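Local coordinates for endoglucanase A (Clostridium acetobutylicum, PDB 3IK2), which probably hydrolyses internal beta-1,4-glucosidic bonds of cellulose and related glucans, as a family 44 glycoside hydrolase, at residues K347-I361 against Y380-Y394. Residues are numbered along the deposited sequence; the frame is centred on the assembly and turned at random.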
ATOM      1  N   LYS A 347       6.820  10.324  -5.618  1.00  8.55           N
ATOM      2  CA  LYS A 347       5.494   9.747  -5.457  1.00  8.79           C
ATOM      3  C   LYS A 347       5.236   9.214  -4.048  1.00  8.20           C
ATOM      4  O   LYS A 347       6.162   9.007  -3.273  1.00  8.60           O
ATOM      5  CB  LYS A 347       5.293   8.612  -6.474  1.00  8.40           C
ATOM      6  CG  LYS A 347       5.432   9.056  -7.903  1.00 10.37           C
ATOM      7  CD  LYS A 347       5.903   7.824  -8.655  1.00 17.91           C
ATOM      8  CE  LYS A 347       6.070   8.043 -10.121  1.00 18.81           C
ATOM      9  NZ  LYS A 347       6.029   6.680 -10.679  1.00 19.84           N
ATOM     10  N   LEU A 348       3.972   8.945  -3.755  1.00  6.98           N
ATOM     11  CA  LEU A 348       3.573   8.495  -2.428  1.00  6.79           C
ATOM     12  C   LEU A 348       3.035   7.094  -2.534  1.00  5.61           C
ATOM     13  O   LEU A 348       2.152   6.831  -3.344  1.00  5.54           O
ATOM     14  CB  LEU A 348       2.485   9.418  -1.821  1.00  6.38           C
ATOM     15  CG  LEU A 348       1.917   9.070  -0.442  1.00  7.05           C
ATOM     16  CD1 LEU A 348       3.057   8.890   0.592  1.00  4.77           C
ATOM     17  CD2 LEU A 348       0.906  10.178  -0.021  1.00  5.49           C
ATOM     18  N   SER A 349       3.550   6.216  -1.685  1.00  5.14           N
ATOM     19  CA  SER A 349       3.111   4.814  -1.640  1.00  4.91           C
ATOM     20  C   SER A 349       2.669   4.415  -0.230  1.00  4.68           C
ATOM     21  O   SER A 349       3.247   4.883   0.770  1.00  4.01           O
ATOM     22  CB  SER A 349       4.231   3.913  -2.141  1.00  4.51           C
ATOM     23  OG  SER A 349       4.008   2.555  -1.814  1.00  7.43           O
ATOM     24  N   PHE A 350       1.607   3.600  -0.155  1.00  5.27           N
ATOM     25  CA  PHE A 350       1.239   2.885   1.091  1.00  5.90           C
ATOM     26  C   PHE A 350       1.321   1.380   0.868  1.00  5.55           C
ATOM     27  O   PHE A 350       0.343   0.741   0.464  1.00  5.62           O
ATOM     28  CB  PHE A 350      -0.154   3.273   1.604  1.00  5.96           C
ATOM     29  CG  PHE A 350      -0.252   4.721   2.087  1.00  8.61           C
ATOM     30  CD1 PHE A 350      -0.728   5.727   1.241  1.00  6.18           C
ATOM     31  CD2 PHE A 350       0.145   5.072   3.385  1.00 10.20           C
ATOM     32  CE1 PHE A 350      -0.794   7.065   1.677  1.00  9.38           C
ATOM     33  CE2 PHE A 350       0.073   6.404   3.826  1.00  9.15           C
ATOM     34  CZ  PHE A 350      -0.390   7.403   2.967  1.00  7.66           C
ATOM     35  N   SER A 351       2.501   0.816   1.114  1.00  5.20           N
ATOM     36  CA  SER A 351       2.746  -0.601   0.842  1.00  4.42           C
ATOM     37  C   SER A 351       2.222  -1.565   1.904  1.00  4.28           C
ATOM     38  O   SER A 351       2.225  -2.769   1.684  1.00  4.86           O
ATOM     39  CB  SER A 351       4.224  -0.855   0.563  1.00  2.87           C
ATOM     40  OG  SER A 351       4.978  -0.529   1.700  1.00  2.39           O
ATOM     41  N   GLU A 352       1.821  -1.052   3.057  1.00  4.38           N
ATOM     42  CA  GLU A 352       0.963  -1.786   3.990  1.00  4.63           C
ATOM     43  C   GLU A 352      -0.065  -0.862   4.646  1.00  4.72           C
ATOM     44  O   GLU A 352       0.247   0.277   4.990  1.00  5.12           O
ATOM     45  CB  GLU A 352       1.766  -2.483   5.077  1.00  4.45           C
ATOM     46  CG  GLU A 352       2.620  -3.648   4.597  1.00  5.30           C
ATOM     47  CD  GLU A 352       3.453  -4.249   5.716  1.00  6.23           C
ATOM     48  OE1 GLU A 352       2.957  -4.251   6.872  1.00  5.91           O
ATOM     49  OE2 GLU A 352       4.585  -4.728   5.430  1.00  6.10           O
ATOM     50  N   TYR A 353      -1.286  -1.375   4.796  1.00  4.47           N
ATOM     51  CA  TYR A 353      -2.384  -0.687   5.480  1.00  5.70           C
ATOM     52  C   TYR A 353      -3.454  -1.767   5.675  1.00  5.74           C
ATOM     53  O   TYR A 353      -3.480  -2.773   4.972  1.00  6.22           O
ATOM     54  CB  TYR A 353      -2.937   0.517   4.669  1.00  4.83           C
ATOM     55  CG  TYR A 353      -3.680   0.079   3.415  1.00  6.24           C
ATOM     56  CD1 TYR A 353      -5.070  -0.169   3.449  1.00  5.58           C
ATOM     57  CD2 TYR A 353      -3.001  -0.106   2.197  1.00  3.05           C
ATOM     58  CE1 TYR A 353      -5.755  -0.606   2.312  1.00  5.24           C
ATOM     59  CE2 TYR A 353      -3.699  -0.540   1.036  1.00  5.66           C
ATOM     60  CZ  TYR A 353      -5.071  -0.798   1.121  1.00  6.12           C
ATOM     61  OH  TYR A 353      -5.751  -1.223   0.006  1.00  6.17           O
ATOM     62  N   ASN A 354      -4.342  -1.548   6.621  1.00  6.10           N
ATOM     63  CA  ASN A 354      -5.465  -2.449   6.877  1.00  5.91           C
ATOM     64  C   ASN A 354      -6.330  -1.678   7.868  1.00  5.99           C
ATOM     65  O   ASN A 354      -5.800  -1.098   8.823  1.00  5.19           O
ATOM     66  CB  ASN A 354      -4.956  -3.780   7.464  1.00  5.33           C
ATOM     67  CG  ASN A 354      -6.068  -4.767   7.787  1.00  6.41           C
ATOM     68  OD1 ASN A 354      -6.797  -4.596   8.749  1.00 10.87           O
ATOM     69  ND2 ASN A 354      -6.158  -5.831   7.019  1.00  6.24           N
ATOM     70  N   TYR A 355      -7.647  -1.671   7.608  1.00  6.90           N
ATOM     71  CA  TYR A 355      -8.650  -0.945   8.400  1.00  6.35           C
ATOM     72  C   TYR A 355      -9.438  -1.853   9.349  1.00  6.35           C
ATOM     73  O   TYR A 355     -10.299  -1.382  10.068  1.00  6.89           O
ATOM     74  CB  TYR A 355      -9.560  -0.039   7.502  1.00  5.45           C
ATOM     75  CG  TYR A 355      -8.842   1.273   7.227  1.00  5.80           C
ATOM     76  CD1 TYR A 355      -7.865   1.364   6.222  1.00  4.75           C
ATOM     77  CD2 TYR A 355      -9.068   2.400   8.037  1.00  6.58           C
ATOM     78  CE1 TYR A 355      -7.161   2.535   6.010  1.00  4.99           C
ATOM     79  CE2 TYR A 355      -8.354   3.580   7.845  1.00  4.47           C
ATOM     80  CZ  TYR A 355      -7.396   3.637   6.842  1.00  4.84           C
ATOM     81  OH  TYR A 355      -6.688   4.793   6.652  1.00  4.55           O
ATOM     82  N   GLY A 356      -9.118  -3.144   9.360  1.00  6.33           N
ATOM     83  CA  GLY A 356      -9.749  -4.100  10.282  1.00  5.21           C
ATOM     84  C   GLY A 356     -11.164  -4.456   9.888  1.00  5.35           C
ATOM     85  O   GLY A 356     -11.644  -3.999   8.839  1.00  4.01           O
ATOM     86  N   GLY A 357     -11.841  -5.265  10.724  1.00  5.85           N
ATOM     87  CA  GLY A 357     -13.206  -5.754  10.454  1.00  5.45           C
ATOM     88  C   GLY A 357     -13.488  -6.178   9.018  1.00  6.33           C
ATOM     89  O   GLY A 357     -14.489  -5.777   8.416  1.00  6.89           O
ATOM     90  N   GLU A 358     -12.588  -7.017   8.507  1.00  7.00           N
ATOM     91  CA  GLU A 358     -12.426  -7.378   7.100  1.00  6.82           C
ATOM     92  C   GLU A 358     -13.603  -8.186   6.598  1.00  7.18           C
ATOM     93  O   GLU A 358     -13.893  -8.170   5.411  1.00  6.31           O
ATOM     94  CB  GLU A 358     -11.173  -8.236   6.927  1.00  6.62           C
ATOM     95  CG  GLU A 358      -9.866  -7.545   7.235  1.00  7.07           C
ATOM     96  CD  GLU A 358      -8.723  -8.511   7.215  1.00  8.14           C
ATOM     97  OE1 GLU A 358      -8.939  -9.664   6.754  1.00  9.93           O
ATOM     98  OE2 GLU A 358      -7.605  -8.120   7.621  1.00  8.68           O
ATOM     99  N   ASP A 359     -14.288  -8.861   7.523  1.00  7.31           N
ATOM    100  CA  ASP A 359     -15.409  -9.694   7.183  1.00  7.99           C
ATOM    101  C   ASP A 359     -16.752  -9.057   7.590  1.00  7.90           C
ATOM    102  O   ASP A 359     -17.741  -9.756   7.762  1.00  8.20           O
ATOM    103  CB  ASP A 359     -15.223 -11.087   7.793  1.00  8.77           C
ATOM    104  CG  ASP A 359     -15.160 -11.068   9.321  1.00 10.36           C
ATOM    105  OD1 ASP A 359     -15.243  -9.982   9.936  1.00  9.91           O
ATOM    106  OD2 ASP A 359     -15.002 -12.165   9.903  1.00 14.44           O
ATOM    107  N   HIS A 360     -16.766  -7.726   7.657  1.00  8.38           N
ATOM    108  CA  HIS A 360     -17.907  -6.916   8.119  1.00  8.58           C
ATOM    109  C   HIS A 360     -18.118  -5.730   7.161  1.00  8.47           C
ATOM    110  O   HIS A 360     -17.161  -5.240   6.576  1.00  8.90           O
ATOM    111  CB  HIS A 360     -17.587  -6.391   9.541  1.00  7.84           C
ATOM    112  CG  HIS A 360     -18.696  -5.613  10.172  1.00  8.03           C
ATOM    113  ND1 HIS A 360     -19.772  -6.215  10.797  1.00  9.88           N
ATOM    114  CD2 HIS A 360     -18.896  -4.281  10.285  1.00  7.21           C
ATOM    115  CE1 HIS A 360     -20.575  -5.284  11.278  1.00  9.45           C
ATOM    116  NE2 HIS A 360     -20.070  -4.102  10.972  1.00 11.62           N
ATOM    117  N   ILE A 361     -19.357  -5.263   7.010  1.00  8.71           N
ATOM    118  CA  ILE A 361     -19.657  -4.122   6.116  1.00  8.93           C
ATOM    119  C   ILE A 361     -18.822  -2.867   6.432  1.00 10.06           C
ATOM    120  O   ILE A 361     -18.413  -2.136   5.511  1.00 11.26           O
ATOM    121  CB  ILE A 361     -21.214  -3.795   6.089  1.00  9.04           C
ATOM    122  CG1 ILE A 361     -21.582  -2.675   5.090  1.00  7.16           C
ATOM    123  CG2 ILE A 361     -21.732  -3.389   7.492  1.00  5.54           C
ATOM    124  CD1 ILE A 361     -21.092  -2.841   3.627  1.00  2.79           C
ATOM    125  N   TYR A 380       0.316   6.862  -5.581  1.00  9.57           N
ATOM    126  CA  TYR A 380       0.783   6.137  -6.748  1.00 10.40           C
ATOM    127  C   TYR A 380       0.612   4.614  -6.622  1.00  9.23           C
ATOM    128  O   TYR A 380       0.397   3.918  -7.609  1.00  8.95           O
ATOM    129  CB  TYR A 380       2.264   6.462  -6.980  1.00 13.45           C
ATOM    130  CG  TYR A 380       2.902   5.802  -8.200  1.00 17.55           C
ATOM    131  CD1 TYR A 380       2.720   6.331  -9.469  1.00 21.06           C
ATOM    132  CD2 TYR A 380       3.739   4.667  -8.068  1.00 22.42           C
ATOM    133  CE1 TYR A 380       3.325   5.739 -10.613  1.00 21.81           C
ATOM    134  CE2 TYR A 380       4.363   4.065  -9.198  1.00 21.48           C
ATOM    135  CZ  TYR A 380       4.138   4.616 -10.470  1.00 21.66           C
ATOM    136  OH  TYR A 380       4.717   4.067 -11.614  1.00 22.36           O
ATOM    137  N   PHE A 381       0.734   4.108  -5.405  1.00  8.15           N
ATOM    138  CA  PHE A 381       0.831   2.665  -5.164  1.00  6.58           C
ATOM    139  C   PHE A 381       0.271   2.371  -3.769  1.00  6.70           C
ATOM    140  O   PHE A 381       0.539   3.100  -2.802  1.00  6.38           O
ATOM    141  CB  PHE A 381       2.303   2.229  -5.278  1.00  6.48           C
ATOM    142  CG  PHE A 381       2.529   0.715  -5.188  1.00  6.10           C
ATOM    143  CD1 PHE A 381       2.660  -0.052  -6.350  1.00  7.25           C
ATOM    144  CD2 PHE A 381       2.648   0.079  -3.943  1.00  3.77           C
ATOM    145  CE1 PHE A 381       2.882  -1.459  -6.273  1.00  6.92           C
ATOM    146  CE2 PHE A 381       2.858  -1.313  -3.857  1.00  3.79           C
ATOM    147  CZ  PHE A 381       2.967  -2.084  -5.026  1.00  4.27           C
ATOM    148  N   ALA A 382      -0.515   1.311  -3.655  1.00  6.30           N
ATOM    149  CA  ALA A 382      -0.935   0.863  -2.339  1.00  6.87           C
ATOM    150  C   ALA A 382      -1.183  -0.645  -2.372  1.00  6.70           C
ATOM    151  O   ALA A 382      -1.723  -1.156  -3.341  1.00  7.43           O
ATOM    152  CB  ALA A 382      -2.194   1.609  -1.895  1.00  5.47           C
ATOM    153  N   THR A 383      -0.752  -1.320  -1.319  1.00  6.02           N
ATOM    154  CA  THR A 383      -0.915  -2.742  -1.158  1.00  5.99           C
ATOM    155  C   THR A 383      -1.466  -3.025   0.266  1.00  6.48           C
ATOM    156  O   THR A 383      -0.853  -2.700   1.295  1.00  6.59           O
ATOM    157  CB  THR A 383       0.375  -3.565  -1.511  1.00  6.53           C
ATOM    158  OG1 THR A 383       1.551  -2.910  -1.037  1.00  6.99           O
ATOM    159  CG2 THR A 383       0.528  -3.742  -3.017  1.00  4.16           C
ATOM    160  N   TYR A 384      -2.679  -3.561   0.285  1.00  5.55           N
ATOM    161  CA  TYR A 384      -3.342  -4.022   1.474  1.00  5.86           C
ATOM    162  C   TYR A 384      -2.518  -5.158   2.092  1.00  6.35           C
ATOM    163  O   TYR A 384      -1.861  -5.913   1.365  1.00  6.40           O
ATOM    164  CB  TYR A 384      -4.710  -4.529   1.017  1.00  5.92           C
ATOM    165  CG  TYR A 384      -5.476  -5.366   2.002  1.00  6.29           C
ATOM    166  CD1 TYR A 384      -6.308  -4.759   2.948  1.00  5.55           C
ATOM    167  CD2 TYR A 384      -5.407  -6.755   1.961  1.00  4.85           C
ATOM    168  CE1 TYR A 384      -7.012  -5.503   3.837  1.00  6.92           C
ATOM    169  CE2 TYR A 384      -6.129  -7.520   2.855  1.00  5.42           C
ATOM    170  CZ  TYR A 384      -6.938  -6.879   3.789  1.00  6.24           C
ATOM    171  OH  TYR A 384      -7.680  -7.605   4.698  1.00  4.67           O
ATOM    172  N   TRP A 385      -2.542  -5.240   3.429  1.00  6.86           N
ATOM    173  CA  TRP A 385      -1.913  -6.294   4.213  1.00  6.29           C
ATOM    174  C   TRP A 385      -3.007  -7.012   5.029  1.00  6.66           C
ATOM    175  O   TRP A 385      -3.720  -6.374   5.807  1.00  7.15           O
ATOM    176  CB  TRP A 385      -0.805  -5.771   5.163  1.00  5.54           C
ATOM    177  CG  TRP A 385      -0.088  -6.912   5.835  1.00  4.03           C
ATOM    178  CD1 TRP A 385      -0.501  -7.594   6.960  1.00  3.98           C
ATOM    179  CD2 TRP A 385       1.160  -7.539   5.422  1.00  4.12           C
ATOM    180  NE1 TRP A 385       0.398  -8.609   7.253  1.00  5.42           N
ATOM    181  CE2 TRP A 385       1.423  -8.592   6.334  1.00  5.09           C
ATOM    182  CE3 TRP A 385       2.083  -7.298   4.386  1.00  5.86           C
ATOM    183  CZ2 TRP A 385       2.553  -9.422   6.221  1.00  5.08           C
ATOM    184  CZ3 TRP A 385       3.219  -8.129   4.276  1.00  4.37           C
ATOM    185  CH2 TRP A 385       3.438  -9.170   5.191  1.00  4.27           C
ATOM    186  N   GLU A 386      -3.114  -8.325   4.818  1.00  5.88           N
ATOM    187  CA  GLU A 386      -4.081  -9.203   5.450  1.00  6.78           C
ATOM    188  C   GLU A 386      -3.813  -9.387   6.939  1.00  7.30           C
ATOM    189  O   GLU A 386      -2.713  -9.799   7.320  1.00  6.65           O
ATOM    190  CB  GLU A 386      -4.040 -10.573   4.755  1.00  6.29           C
ATOM    191  CG  GLU A 386      -5.025 -11.611   5.344  1.00  7.33           C
ATOM    192  CD  GLU A 386      -6.419 -11.091   5.446  1.00  8.80           C
ATOM    193  OE1 GLU A 386      -7.098 -11.404   6.451  1.00  7.24           O
ATOM    194  OE2 GLU A 386      -6.850 -10.372   4.509  1.00 10.36           O
ATOM    195  N   CYS A 387      -4.811  -9.070   7.774  1.00  9.01           N
ATOM    196  CA  CYS A 387      -4.676  -9.227   9.225  1.00 10.12           C
ATOM    197  C   CYS A 387      -5.666 -10.177   9.916  1.00 11.03           C
ATOM    198  O   CYS A 387      -5.704 -10.205  11.151  1.00 11.53           O
ATOM    199  CB  CYS A 387      -4.737  -7.867   9.908  1.00  9.91           C
ATOM    200  SG  CYS A 387      -3.424  -6.762   9.363  1.00 11.65           S
ATOM    201  N   ASN A 388      -6.468 -10.928   9.155  1.00 10.90           N
ATOM    202  CA  ASN A 388      -7.504 -11.753   9.752  1.00 12.16           C
ATOM    203  C   ASN A 388      -7.644 -13.159   9.143  1.00 12.08           C
ATOM    204  O   ASN A 388      -8.754 -13.596   8.876  1.00 12.27           O
ATOM    205  CB  ASN A 388      -8.868 -11.019   9.675  1.00 12.80           C
ATOM    206  CG  ASN A 388      -9.868 -11.503  10.739  1.00 15.30           C
ATOM    207  OD1 ASN A 388      -9.478 -12.061  11.778  1.00 14.87           O
ATOM    208  ND2 ASN A 388     -11.159 -11.269  10.484  1.00 16.17           N
ATOM    209  N   SER A 389      -6.521 -13.829   8.902  1.00 12.28           N
ATOM    210  CA  SER A 389      -6.484 -15.178   8.309  1.00 12.69           C
ATOM    211  C   SER A 389      -7.391 -15.374   7.107  1.00 12.82           C
ATOM    212  O   SER A 389      -8.079 -16.403   6.988  1.00 11.89           O
ATOM    213  CB  SER A 389      -6.763 -16.245   9.377  1.00 12.62           C
ATOM    214  OG  SER A 389      -5.834 -16.100  10.447  1.00 14.41           O
ATOM    215  N   ASP A 390      -7.394 -14.369   6.216  1.00 13.14           N
ATOM    216  CA  ASP A 390      -8.173 -14.391   4.964  1.00 12.01           C
ATOM    217  C   ASP A 390      -9.694 -14.380   5.178  1.00 11.12           C
ATOM    218  O   ASP A 390     -10.465 -14.705   4.274  1.00 10.02           O
ATOM    219  CB  ASP A 390      -7.786 -15.589   4.086  1.00 12.59           C
ATOM    220  CG  ASP A 390      -6.318 -15.597   3.713  1.00 13.85           C
ATOM    221  OD1 ASP A 390      -5.750 -14.537   3.385  1.00 12.76           O
ATOM    222  OD2 ASP A 390      -5.732 -16.696   3.738  1.00 18.05           O
ATOM    223  N   LYS A 391     -10.126 -14.019   6.377  1.00 10.78           N
ATOM    224  CA  LYS A 391     -11.555 -13.762   6.596  1.00 10.82           C
ATOM    225  C   LYS A 391     -11.873 -12.331   6.176  1.00  9.75           C
ATOM    226  O   LYS A 391     -12.121 -11.476   7.001  1.00  8.87           O
ATOM    227  CB  LYS A 391     -11.925 -14.048   8.051  1.00 11.17           C
ATOM    228  CG  LYS A 391     -11.834 -15.566   8.387  1.00 13.71           C
ATOM    229  CD  LYS A 391     -12.181 -15.824   9.836  1.00 17.36           C
ATOM    230  CE  LYS A 391     -10.961 -15.611  10.717  1.00 19.89           C
ATOM    231  NZ  LYS A 391     -11.344 -15.766  12.153  1.00 23.74           N
ATOM    232  N   ASN A 392     -11.836 -12.100   4.863  1.00 10.03           N
ATOM    233  CA  ASN A 392     -11.759 -10.759   4.286  1.00  9.33           C
ATOM    234  C   ASN A 392     -12.757 -10.501   3.169  1.00  9.45           C
ATOM    235  O   ASN A 392     -12.471  -9.708   2.249  1.00 10.50           O
ATOM    236  CB  ASN A 392     -10.324 -10.510   3.774  1.00  8.98           C
ATOM    237  CG  ASN A 392      -9.819 -11.610   2.787  1.00  8.57           C
ATOM    238  OD1 ASN A 392     -10.597 -12.403   2.219  1.00  6.64           O
ATOM    239  ND2 ASN A 392      -8.501 -11.623   2.569  1.00  5.25           N
ATOM    240  N   ASN A 393     -13.910 -11.166   3.232  1.00  9.07           N
ATOM    241  CA  ASN A 393     -14.912 -11.101   2.156  1.00  8.79           C
ATOM    242  C   ASN A 393     -15.392  -9.688   1.850  1.00  8.29           C
ATOM    243  O   ASN A 393     -15.668  -9.359   0.706  1.00  8.60           O
ATOM    244  CB  ASN A 393     -16.124 -12.054   2.414  1.00  8.64           C
ATOM    245  CG  ASN A 393     -16.821 -11.790   3.766  1.00  9.61           C
ATOM    246  OD1 ASN A 393     -16.159 -11.680   4.794  1.00 10.00           O
ATOM    247  ND2 ASN A 393     -18.157 -11.723   3.759  1.00  8.17           N
ATOM    248  N   TYR A 394     -15.512  -8.844   2.861  1.00  7.89           N
ATOM    249  CA  TYR A 394     -15.885  -7.445   2.596  1.00  7.41           C
ATOM    250  C   TYR A 394     -14.740  -6.575   2.062  1.00  6.54           C
ATOM    251  O   TYR A 394     -14.976  -5.668   1.296  1.00  5.82           O
ATOM    252  CB  TYR A 394     -16.543  -6.799   3.815  1.00  7.33           C
ATOM    253  CG  TYR A 394     -18.032  -7.083   3.932  1.00  8.69           C
ATOM    254  CD1 TYR A 394     -18.982  -6.246   3.321  1.00  9.27           C
ATOM    255  CD2 TYR A 394     -18.494  -8.182   4.668  1.00  9.20           C
ATOM    256  CE1 TYR A 394     -20.354  -6.502   3.436  1.00 10.11           C
ATOM    257  CE2 TYR A 394     -19.853  -8.444   4.797  1.00  8.60           C
ATOM    258  CZ  TYR A 394     -20.783  -7.607   4.183  1.00  9.57           C
ATOM    259  OH  TYR A 394     -22.138  -7.896   4.318  1.00  8.45           O
TER
HETATM  260  O   HOH W   1     -13.355 -12.418  11.984  1.00 13.55           O
HETATM  261  O   HOH W   2     -19.028 -11.730   6.610  1.00 16.71           O
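Leu348 O accepts from Tyr380 N at 2.9 Å, the first backbone bond between two parallel strands. Phe350 continues the pairing with both its polar backbone atoms: its N donates to Phe381 O and its O accepts from Thr383 N. Beyond Phe350 the chain turns a corner. There Thr383 OG1 donates to Ser351 O at 2.8 Å, arriving from above the carbonyl plane; Asn24 also donates to this oxygen. Past the corner, Trp385 N donates to Tyr353 O. The Tyr353 ring lies across Tyr384, with Tyr384 CA over one face, and Tyr353 OH is hydrogen-bonded to Gln367. Glu352 runs alongside the Trp385 indole, its carboxylate held by Arg36 and Tyr279.

Asn354 CG is anti to the backbone N (chi1 179°), which turns the amide toward Trp385 O. Both ND2 bonds, to Trp385 O and Glu358 OE2, are 2.8 Å long. Cys387 N reaches the syn lone pair of the same OE2 at 3.0 Å. Glu358 OE1 lies 2.6 Å from Glu386 OE1, so one of these acids probably holds a proton. Asn388 N donates to Glu386 OE1 and Asn392 ND2 to OE2, out of the carboxylate plane on opposite sides. One water bridges Asp359 OD2 to Asn388 ND2. The arrangement is typical of a TIM barrel: its last two strands, linked by helix 361-376 in a beta-alpha-beta unit, with the loops after the strands' C-terminal ends tied together by Asn354 and Glu358.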